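Local coordinates for putative metal resistance protein (Proteus mirabilis, PDB 6C29) that probably reduces protein disulfides and, through this N-terminal periplasmic piece of two immunoglobulin-fold domains, primes the disulfide isomerase ScsC, at residues W42-R47 against K89-P94; P72-F77 against S228-D233; M191-P196 against G220-K225. All coordinates share one frame; numbering follows the deposited sequence.

Contact 1 (W42-R47 against K89-P94)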
loop_
_atom_site.group_PDB
_atom_site.type_symbol
_atom_site.label_atom_id
_atom_site.label_comp_id
_atom_site.label_asym_id
_atom_site.label_seq_id
_atom_site.Cartn_x
_atom_site.Cartn_y
_atom_site.Cartn_z
ATOM N N TRP A 42 -14.244 -9.110 -3.801
ATOM C CA TRP A 42 -14.021 -7.781 -3.251
ATOM C C TRP A 42 -12.540 -7.584 -2.926
ATOM O O TRP A 42 -11.855 -8.497 -2.446
ATOM C CB TRP A 42 -14.863 -7.555 -1.980
ATOM C CG TRP A 42 -16.344 -7.447 -2.237
ATOM C CD1 TRP A 42 -17.247 -8.466 -2.243
ATOM C CD2 TRP A 42 -17.083 -6.254 -2.509
ATOM N NE1 TRP A 42 -18.498 -7.979 -2.501
ATOM C CE2 TRP A 42 -18.430 -6.624 -2.669
ATOM C CE3 TRP A 42 -16.742 -4.913 -2.635
ATOM C CZ2 TRP A 42 -19.424 -5.700 -2.949
ATOM C CZ3 TRP A 42 -17.730 -3.995 -2.910
ATOM C CH2 TRP A 42 -19.052 -4.390 -3.066
ATOM N N LYS A 43 -12.062 -6.389 -3.226
ATOM C CA LYS A 43 -10.687 -5.962 -2.986
ATOM C C LYS A 43 -10.634 -4.705 -2.162
ATOM O O LYS A 43 -11.635 -4.020 -2.012
ATOM C CB LYS A 43 -9.985 -5.744 -4.328
ATOM C CG LYS A 43 -9.947 -7.009 -5.186
ATOM C CD LYS A 43 -9.921 -6.723 -6.669
ATOM C CE LYS A 43 -10.104 -8.022 -7.497
ATOM N NZ LYS A 43 -11.515 -8.518 -7.568
ATOM N N THR A 44 -9.478 -4.415 -1.576
ATOM C CA THR A 44 -9.237 -3.082 -1.076
ATOM C C THR A 44 -8.010 -2.558 -1.795
ATOM O O THR A 44 -7.516 -3.205 -2.707
ATOM C CB THR A 44 -9.120 -3.040 0.438
ATOM O OG1 THR A 44 -9.065 -1.674 0.896
ATOM C CG2 THR A 44 -7.932 -3.819 0.972
ATOM N N TYR A 45 -7.637 -1.330 -1.473
ATOM C CA TYR A 45 -6.695 -0.588 -2.295
ATOM C C TYR A 45 -5.371 -0.316 -1.627
ATOM O O TYR A 45 -5.241 -0.272 -0.420
ATOM C CB TYR A 45 -7.302 0.736 -2.664
ATOM C CG TYR A 45 -8.540 0.715 -3.516
ATOM C CD1 TYR A 45 -8.455 0.752 -4.896
ATOM C CD2 TYR A 45 -9.788 0.720 -2.931
ATOM C CE1 TYR A 45 -9.602 0.790 -5.693
ATOM C CE2 TYR A 45 -10.928 0.766 -3.701
ATOM C CZ TYR A 45 -10.822 0.807 -5.088
ATOM O OH TYR A 45 -11.957 0.860 -5.854
ATOM N N TRP A 46 -4.386 -0.103 -2.481
ATOM C CA TRP A 46 -3.066 0.337 -2.079
ATOM C C TRP A 46 -3.056 1.840 -1.864
ATOM O O TRP A 46 -4.056 2.514 -2.117
ATOM C CB TRP A 46 -2.082 -0.079 -3.167
ATOM C CG TRP A 46 -0.608 0.041 -2.898
ATOM C CD1 TRP A 46 0.061 -0.360 -1.795
ATOM C CD2 TRP A 46 0.380 0.552 -3.802
ATOM N NE1 TRP A 46 1.409 -0.120 -1.935
ATOM C CE2 TRP A 46 1.626 0.432 -3.164
ATOM C CE3 TRP A 46 0.334 1.103 -5.089
ATOM C CZ2 TRP A 46 2.810 0.837 -3.742
ATOM C CZ3 TRP A 46 1.544 1.503 -5.673
ATOM C CH2 TRP A 46 2.755 1.349 -4.995
ATOM N N ARG A 47 -1.911 2.370 -1.464
ATOM C CA ARG A 47 -1.820 3.815 -1.226
ATOM C C ARG A 47 -2.059 4.641 -2.489
ATOM O O ARG A 47 -2.503 5.790 -2.401
ATOM C CB ARG A 47 -0.460 4.165 -0.630
ATOM C CG ARG A 47 0.696 3.897 -1.536
ATOM C CD ARG A 47 2.018 4.207 -0.849
ATOM N NE ARG A 47 3.071 3.959 -1.809
ATOM C CZ ARG A 47 4.158 3.237 -1.591
ATOM N NH1 ARG A 47 4.402 2.710 -0.372
ATOM N NH2 ARG A 47 5.015 3.049 -2.573
ATOM N N LYS A 89 -8.652 -10.902 -1.136
ATOM C CA LYS A 89 -8.774 -11.987 -0.138
ATOM C C LYS A 89 -8.570 -11.479 1.291
ATOM O O LYS A 89 -9.460 -11.597 2.112
ATOM C CB LYS A 89 -7.793 -13.139 -0.416
ATOM C CG LYS A 89 -7.631 -13.602 -1.873
ATOM C CD LYS A 89 -8.897 -14.103 -2.507
ATOM C CE LYS A 89 -8.604 -14.595 -3.940
ATOM N NZ LYS A 89 -9.847 -14.840 -4.723
ATOM N N GLU A 90 -7.386 -10.970 1.587
ATOM C CA GLU A 90 -7.053 -10.508 2.910
ATOM C C GLU A 90 -5.765 -9.731 2.888
ATOM O O GLU A 90 -4.920 -9.967 2.025
ATOM C CB GLU A 90 -6.948 -11.665 3.891
ATOM C CG GLU A 90 -6.001 -12.722 3.478
ATOM C CD GLU A 90 -6.019 -13.835 4.496
ATOM O OE1 GLU A 90 -5.270 -13.681 5.491
ATOM O OE2 GLU A 90 -6.831 -14.795 4.330
ATOM N N VAL A 91 -5.654 -8.767 3.782
ATOM C CA VAL A 91 -4.446 -7.993 3.910
ATOM C C VAL A 91 -4.298 -7.566 5.372
ATOM O O VAL A 91 -5.294 -7.355 6.063
ATOM C CB VAL A 91 -4.468 -6.775 2.964
ATOM C CG1 VAL A 91 -5.670 -5.868 3.240
ATOM C CG2 VAL A 91 -3.188 -5.986 3.048
ATOM N N VAL A 92 -3.064 -7.438 5.842
ATOM C CA VAL A 92 -2.771 -6.975 7.204
ATOM C C VAL A 92 -1.837 -5.789 7.151
ATOM O O VAL A 92 -0.733 -5.905 6.617
ATOM C CB VAL A 92 -2.115 -8.070 8.060
ATOM C CG1 VAL A 92 -1.905 -7.569 9.496
ATOM C CG2 VAL A 92 -2.971 -9.287 8.085
ATOM N N PHE A 93 -2.277 -4.639 7.668
ATOM C CA PHE A 93 -1.506 -3.421 7.676
ATOM C C PHE A 93 -0.807 -3.232 9.021
ATOM O O PHE A 93 -1.479 -3.049 10.032
ATOM C CB PHE A 93 -2.408 -2.211 7.389
ATOM C CG PHE A 93 -3.113 -2.274 6.067
ATOM C CD1 PHE A 93 -2.423 -2.068 4.899
ATOM C CD2 PHE A 93 -4.482 -2.528 5.986
ATOM C CE1 PHE A 93 -3.052 -2.125 3.680
ATOM C CE2 PHE A 93 -5.115 -2.581 4.757
ATOM C CZ PHE A 93 -4.399 -2.373 3.600
ATOM N N PRO A 94 0.532 -3.289 9.058
ATOM C CA PRO A 94 1.249 -2.843 10.254
ATOM C C PRO A 94 1.337 -1.326 10.311
ATOM O O PRO A 94 1.682 -0.705 9.301
ATOM C CB PRO A 94 2.639 -3.464 10.098
ATOM C CG PRO A 94 2.657 -4.137 8.734
ATOM C CD PRO A 94 1.453 -3.684 7.990
HETATM O O HOH W 1 -11.280 -11.011 -2.313
#
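Thr44 faces Val91 between two sheets of the first immunoglobulin-fold domain. The strand of Thr44, 43-45, pairs with strand 84-88. The strand of Val91, 90-97, pairs with strand 30-38. Thr44 CB points at Val91 and branches into a hydroxyl and a methyl. OG1 lies anti to the backbone N (chi1 -172°) and turns to the carbonyl O of Ser112, to which it is hydrogen-bonded. That torsion puts CG2 between the backbone N and the carbonyl carbon. From there the methyl touches Val91 CG1, with 3.8 Å between Thr44 CG2 and Val91 CG1. The two side chains meet nearly perpendicular. The other methyl, Val91 CG2, sits 3.8 Å above the plane of the Phe93 ring, nearer the ring's edge than its middle.

At the outer end a water joins the backbones. It donates to Trp42 O at 2.6 Å and accepts from Lys89 N at 2.9 Å. At Lys89 the chain passes from strand 84-88 into the other sheet. Lys43 is hydrogen-bonded through its backbone to Cys114, at the end of strand 104-114. The division is clear: methyl packing inside, with the buried hydroxyl satisfied by a backbone carbonyl, and water linking the two backbones at the edge.

Contact 2 (P72-F77 against S228-D233)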
loop_
_atom_site.group_PDB
_atom_site.type_symbol
_atom_site.label_atom_id
_atom_site.label_comp_id
_atom_site.label_asym_id
_atom_site.label_seq_id
_atom_site.Cartn_x
_atom_site.Cartn_y
_atom_site.Cartn_z
ATOM N N PRO A 72 1.729 -3.389 2.660
ATOM C CA PRO A 72 2.171 -4.640 2.073
ATOM C C PRO A 72 2.275 -4.522 0.575
ATOM O O PRO A 72 1.566 -3.707 -0.058
ATOM C CB PRO A 72 1.097 -5.637 2.506
ATOM C CG PRO A 72 0.561 -5.025 3.795
ATOM C CD PRO A 72 0.534 -3.572 3.510
ATOM N N SER A 73 3.164 -5.315 0.001
ATOM C CA SER A 73 3.384 -5.268 -1.420
ATOM C C SER A 73 2.047 -5.493 -2.137
ATOM O O SER A 73 1.358 -6.474 -1.818
ATOM C CB SER A 73 4.433 -6.321 -1.811
ATOM O OG SER A 73 4.930 -6.053 -3.088
ATOM N N PRO A 74 1.665 -4.625 -3.099
ATOM C CA PRO A 74 0.319 -4.732 -3.687
ATOM C C PRO A 74 0.236 -5.670 -4.871
ATOM O O PRO A 74 1.235 -6.234 -5.338
ATOM C CB PRO A 74 0.034 -3.293 -4.140
ATOM C CG PRO A 74 1.410 -2.824 -4.591
ATOM C CD PRO A 74 2.367 -3.417 -3.583
ATOM N N SER A 75 -0.979 -5.831 -5.366
ATOM C CA SER A 75 -1.249 -6.543 -6.588
ATOM C C SER A 75 -2.009 -5.631 -7.548
ATOM O O SER A 75 -2.563 -4.613 -7.116
ATOM C CB SER A 75 -2.065 -7.807 -6.286
ATOM O OG SER A 75 -1.329 -8.690 -5.463
ATOM N N ALA A 76 -2.051 -6.014 -8.823
ATOM C CA ALA A 76 -2.782 -5.257 -9.817
ATOM C C ALA A 76 -3.963 -6.055 -10.324
ATOM O O ALA A 76 -3.895 -7.277 -10.440
ATOM C CB ALA A 76 -1.870 -4.868 -10.972
ATOM N N PHE A 77 -5.033 -5.342 -10.640
ATOM C CA PHE A 77 -6.251 -5.975 -11.121
ATOM C C PHE A 77 -6.800 -5.189 -12.294
ATOM O O PHE A 77 -6.686 -3.957 -12.327
ATOM C CB PHE A 77 -7.308 -6.034 -10.006
ATOM C CG PHE A 77 -6.826 -6.637 -8.730
ATOM C CD1 PHE A 77 -6.916 -8.011 -8.530
ATOM C CD2 PHE A 77 -6.294 -5.849 -7.716
ATOM C CE1 PHE A 77 -6.478 -8.588 -7.353
ATOM C CE2 PHE A 77 -5.872 -6.417 -6.548
ATOM C CZ PHE A 77 -5.952 -7.788 -6.366
ATOM N N SER A 228 8.275 7.023 -7.606
ATOM C CA SER A 228 8.094 6.097 -6.485
ATOM C C SER A 228 7.362 4.894 -7.021
ATOM O O SER A 228 6.321 5.027 -7.708
ATOM C CB SER A 228 7.290 6.760 -5.360
ATOM O OG SER A 228 6.916 5.831 -4.350
ATOM N N PHE A 229 7.897 3.702 -6.741
ATOM C CA PHE A 229 7.275 2.480 -7.194
ATOM C C PHE A 229 7.803 1.315 -6.382
ATOM O O PHE A 229 8.823 1.413 -5.712
ATOM C CB PHE A 229 7.481 2.267 -8.708
ATOM C CG PHE A 229 8.905 2.129 -9.136
ATOM C CD1 PHE A 229 9.537 0.906 -9.158
ATOM C CD2 PHE A 229 9.588 3.236 -9.588
ATOM C CE1 PHE A 229 10.848 0.788 -9.596
ATOM C CE2 PHE A 229 10.904 3.124 -10.046
ATOM C CZ PHE A 229 11.524 1.909 -10.051
ATOM N N VAL A 230 7.065 0.225 -6.465
ATOM C CA VAL A 230 7.466 -1.058 -5.957
ATOM C C VAL A 230 7.702 -1.972 -7.147
ATOM O O VAL A 230 6.880 -2.063 -8.043
ATOM C CB VAL A 230 6.398 -1.625 -5.019
ATOM C CG1 VAL A 230 6.689 -3.099 -4.669
ATOM C CG2 VAL A 230 6.267 -0.723 -3.781
ATOM N N VAL A 231 8.846 -2.650 -7.173
ATOM C CA VAL A 231 9.124 -3.677 -8.147
ATOM C C VAL A 231 9.328 -4.983 -7.402
ATOM O O VAL A 231 9.940 -5.006 -6.331
ATOM C CB VAL A 231 10.355 -3.298 -9.013
ATOM C CG1 VAL A 231 11.597 -2.966 -8.161
ATOM C CG2 VAL A 231 10.679 -4.390 -10.006
ATOM N N THR A 232 8.757 -6.057 -7.941
ATOM C CA THR A 232 8.833 -7.369 -7.335
ATOM C C THR A 232 9.367 -8.374 -8.330
ATOM O O THR A 232 9.157 -8.225 -9.535
ATOM C CB THR A 232 7.472 -7.841 -6.831
ATOM O OG1 THR A 232 6.592 -8.066 -7.935
ATOM C CG2 THR A 232 6.850 -6.812 -5.868
ATOM N N ASP A 233 10.037 -9.401 -7.827
ATOM C CA ASP A 233 10.420 -10.577 -8.601
ATOM C C ASP A 233 10.883 -11.632 -7.588
ATOM O O ASP A 233 11.473 -11.281 -6.571
ATOM C CB ASP A 233 11.512 -10.261 -9.617
ATOM C CG ASP A 233 11.592 -11.281 -10.715
ATOM O OD1 ASP A 233 10.681 -12.115 -10.861
ATOM O OD2 ASP A 233 12.576 -11.214 -11.460
#
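Ser73 meets two methyls of strand 226-233. Its OG lies 3.5 Å from Thr232 CG2. The same Ser73 OG lies 3.8 Å from Val230 CG1. The hydroxyl is anti to the backbone N (chi1 -164°), which carries it across toward the strand. Its polar partner is another hydroxyl, Ser237 OG on the adjoining strand 236-243. OG is therefore hydrogen-bonded to one strand while it packs on the methyls of the next.

Val230 and Thr232 both turn toward segment 72-77, and Val231 between them turns away. This is the normal alternation of an extended strand, and it places the two contacting methyls on one face. Val230 CG1 takes the position anti to its own N (chi1 170°). It also approaches the ring of Pro74, with 4.5 Å between Pro74 CD and Val230 CG1. That touch is loose and purely apolar.

Pro74 packs on Trp46 from its own domain and on Tyr184 from strand 182-186. Val230 also rests on Pro149, and the backbone of Ser73 is hydrogen-bonded to nearby Lys147, both in the segment between the domains. The two segments approach to 7.4 Å between the CA atoms of Ser73 and Val230, so they meet through side chains and do not pair as strands. A loop of the first domain, leading into strand 75-77, is laid here on the sheet of strands 182-186, 226-233 and 236-243 in the second, a domain interface within a tandem immunoglobulin-fold module.

Contact 3 (M191-P196 against G220-K225)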
loop_
_atom_site.group_PDB
_atom_site.type_symbol
_atom_site.label_atom_id
_atom_site.label_comp_id
_atom_site.label_asym_id
_atom_site.label_seq_id
_atom_site.Cartn_x
_atom_site.Cartn_y
_atom_site.Cartn_z
HETATM N N MSE A 191 -1.887 13.369 -11.661
HETATM C CA MSE A 191 -1.541 12.519 -12.804
HETATM C C MSE A 191 -2.115 11.112 -12.667
HETATM O O MSE A 191 -2.311 10.607 -11.562
HETATM C CB MSE A 191 -0.027 12.415 -12.974
HETATM C CG MSE A 191 0.681 13.737 -13.005
HETATM SE SE MSE A 191 0.106 14.818 -14.517
HETATM C CE MSE A 191 1.029 16.468 -14.022
ATOM N N LEU A 192 -2.380 10.501 -13.819
ATOM C CA LEU A 192 -2.799 9.118 -13.900
ATOM C C LEU A 192 -1.769 8.335 -14.686
ATOM O O LEU A 192 -1.303 8.804 -15.738
ATOM C CB LEU A 192 -4.154 8.999 -14.595
ATOM C CG LEU A 192 -5.313 9.781 -13.987
ATOM C CD1 LEU A 192 -6.557 9.587 -14.836
ATOM C CD2 LEU A 192 -5.534 9.334 -12.557
ATOM N N TYR A 193 -1.434 7.149 -14.194
ATOM C CA TYR A 193 -0.583 6.223 -14.927
ATOM C C TYR A 193 -1.387 5.079 -15.524
ATOM O O TYR A 193 -2.252 4.538 -14.887
ATOM C CB TYR A 193 0.494 5.661 -14.016
ATOM C CG TYR A 193 1.630 6.568 -13.697
ATOM C CD1 TYR A 193 1.846 7.747 -14.387
ATOM C CD2 TYR A 193 2.491 6.236 -12.689
ATOM C CE1 TYR A 193 2.941 8.567 -14.066
ATOM C CE2 TYR A 193 3.567 7.025 -12.365
ATOM C CZ TYR A 193 3.790 8.177 -13.044
ATOM O OH TYR A 193 4.881 8.933 -12.662
ATOM N N GLY A 194 -1.081 4.717 -16.750
ATOM C CA GLY A 194 -1.684 3.555 -17.358
ATOM C C GLY A 194 -1.064 2.247 -16.901
ATOM O O GLY A 194 -0.245 2.226 -15.959
ATOM N N ILE A 195 -1.467 1.140 -17.542
ATOM C CA ILE A 195 -0.944 -0.190 -17.232
ATOM C C ILE A 195 0.525 -0.253 -17.681
ATOM O O ILE A 195 0.807 -0.043 -18.870
ATOM C CB ILE A 195 -1.761 -1.288 -17.923
ATOM C CG1 ILE A 195 -3.236 -1.148 -17.516
ATOM C CG2 ILE A 195 -1.207 -2.646 -17.580
ATOM C CD1 ILE A 195 -4.143 -2.051 -18.310
ATOM N N PRO A 196 1.455 -0.543 -16.751
ATOM C CA PRO A 196 2.874 -0.616 -17.132
ATOM C C PRO A 196 3.128 -1.715 -18.134
ATOM O O PRO A 196 2.564 -2.791 -17.989
ATOM C CB PRO A 196 3.590 -0.940 -15.818
ATOM C CG PRO A 196 2.658 -0.539 -14.762
ATOM C CD PRO A 196 1.282 -0.738 -15.292
ATOM N N GLY A 220 0.985 16.994 -18.870
ATOM C CA GLY A 220 2.028 17.994 -18.978
ATOM C C GLY A 220 3.367 17.403 -18.577
ATOM O O GLY A 220 3.494 16.192 -18.419
ATOM N N ASP A 221 4.367 18.254 -18.385
ATOM C CA ASP A 221 5.706 17.781 -18.058
ATOM C C ASP A 221 5.791 17.383 -16.594
ATOM O O ASP A 221 5.545 18.198 -15.707
ATOM C CB ASP A 221 6.753 18.856 -18.360
ATOM C CG ASP A 221 8.161 18.294 -18.446
ATOM O OD1 ASP A 221 8.365 17.118 -18.083
ATOM O OD2 ASP A 221 9.071 19.035 -18.873
ATOM N N ILE A 222 6.109 16.117 -16.348
ATOM C CA ILE A 222 6.311 15.637 -14.985
ATOM C C ILE A 222 7.787 15.366 -14.675
ATOM O O ILE A 222 8.100 14.804 -13.630
ATOM C CB ILE A 222 5.509 14.352 -14.714
ATOM C CG1 ILE A 222 5.875 13.266 -15.733
ATOM C CG2 ILE A 222 4.023 14.674 -14.708
ATOM C CD1 ILE A 222 5.260 11.891 -15.447
ATOM N N THR A 223 8.688 15.766 -15.567
ATOM C CA THR A 223 10.118 15.647 -15.301
ATOM C C THR A 223 10.439 16.353 -13.993
ATOM O O THR A 223 9.936 17.453 -13.763
ATOM C CB THR A 223 10.954 16.233 -16.459
ATOM O OG1 THR A 223 10.724 15.450 -17.646
ATOM C CG2 THR A 223 12.414 16.186 -16.140
ATOM N N GLY A 224 11.238 15.725 -13.129
ATOM C CA GLY A 224 11.583 16.329 -11.844
ATOM C C GLY A 224 10.643 15.967 -10.704
ATOM O O GLY A 224 10.954 16.242 -9.555
ATOM N N LYS A 225 9.474 15.396 -11.022
ATOM C CA LYS A 225 8.531 14.927 -10.002
ATOM C C LYS A 225 8.998 13.597 -9.406
ATOM O O LYS A 225 9.885 12.929 -9.951
ATOM C CB LYS A 225 7.129 14.741 -10.603
ATOM C CG LYS A 225 6.532 15.967 -11.263
ATOM C CD LYS A 225 6.089 17.085 -10.342
ATOM C CE LYS A 225 5.381 18.141 -11.209
ATOM N NZ LYS A 225 4.673 19.223 -10.479
#
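Apolar packing joins the segments, and all of it falls on Ile222. Met191, present as selenomethionine, bends at chi2 (-62°) so that its chain curls round one methyl. Ile222 CG2 lies 3.6 Å from Met191 CE. Met191 CG and SE are each 3.9 Å from that same CG2. The two side chains run alongside each other, pointing opposite ways. Tyr193 comes to the other branch of the isoleucine. Ile222 CD1 sits at the edge of the ring, near its plane, 4.1 Å from Tyr193 OH. The apolar pair there is Tyr193 CE1 and Ile222 CD1, at 4.3 Å. Tyr162 of strand 155-163 also packs on Ile222, which is buried.

Hydrogen bonds shape the loop itself. Asp221 OD1 accepts from Thr223 N at 2.9 Å, from 43° above the carboxylate plane, which makes an Asx turn. The same OD1 takes the Thr223 hydroxyl, OG1, on its syn lone pair. A type II turn follows, closed by Lys225 N to Ile222 O, with Gly224 at a positive phi. Backbone hydrogen bonds tie Gly224 and Lys225 to Ile244.

A turn leading into strand 226-233 thus packs through one isoleucine on strand 191-201, in the second immunoglobulin-fold domain, at an edge of one sheet.

Contacts 1 and 3 each lie within one domain, the first and the second. Contact 2 joins the two domains. Contacts 1 and 2 touch each other: Pro72 packs on Phe93 and Lys43 on Phe77. Both also reach the sheet that holds strands 43-45 and 75-77. All three are partly buried; contacts 1 and 2 lie near the centre of the chain, contact 3 farther out. The centre of contact 3 is about 17 Å from that of contact 2, and the two adjoin in sequence through strand 226-233. Contact 1 adds a water bridge to its methyl packing. Contact 2 sets a hydroxyl against methyls. Contact 3 is mainly apolar, with no polar bond between its segments.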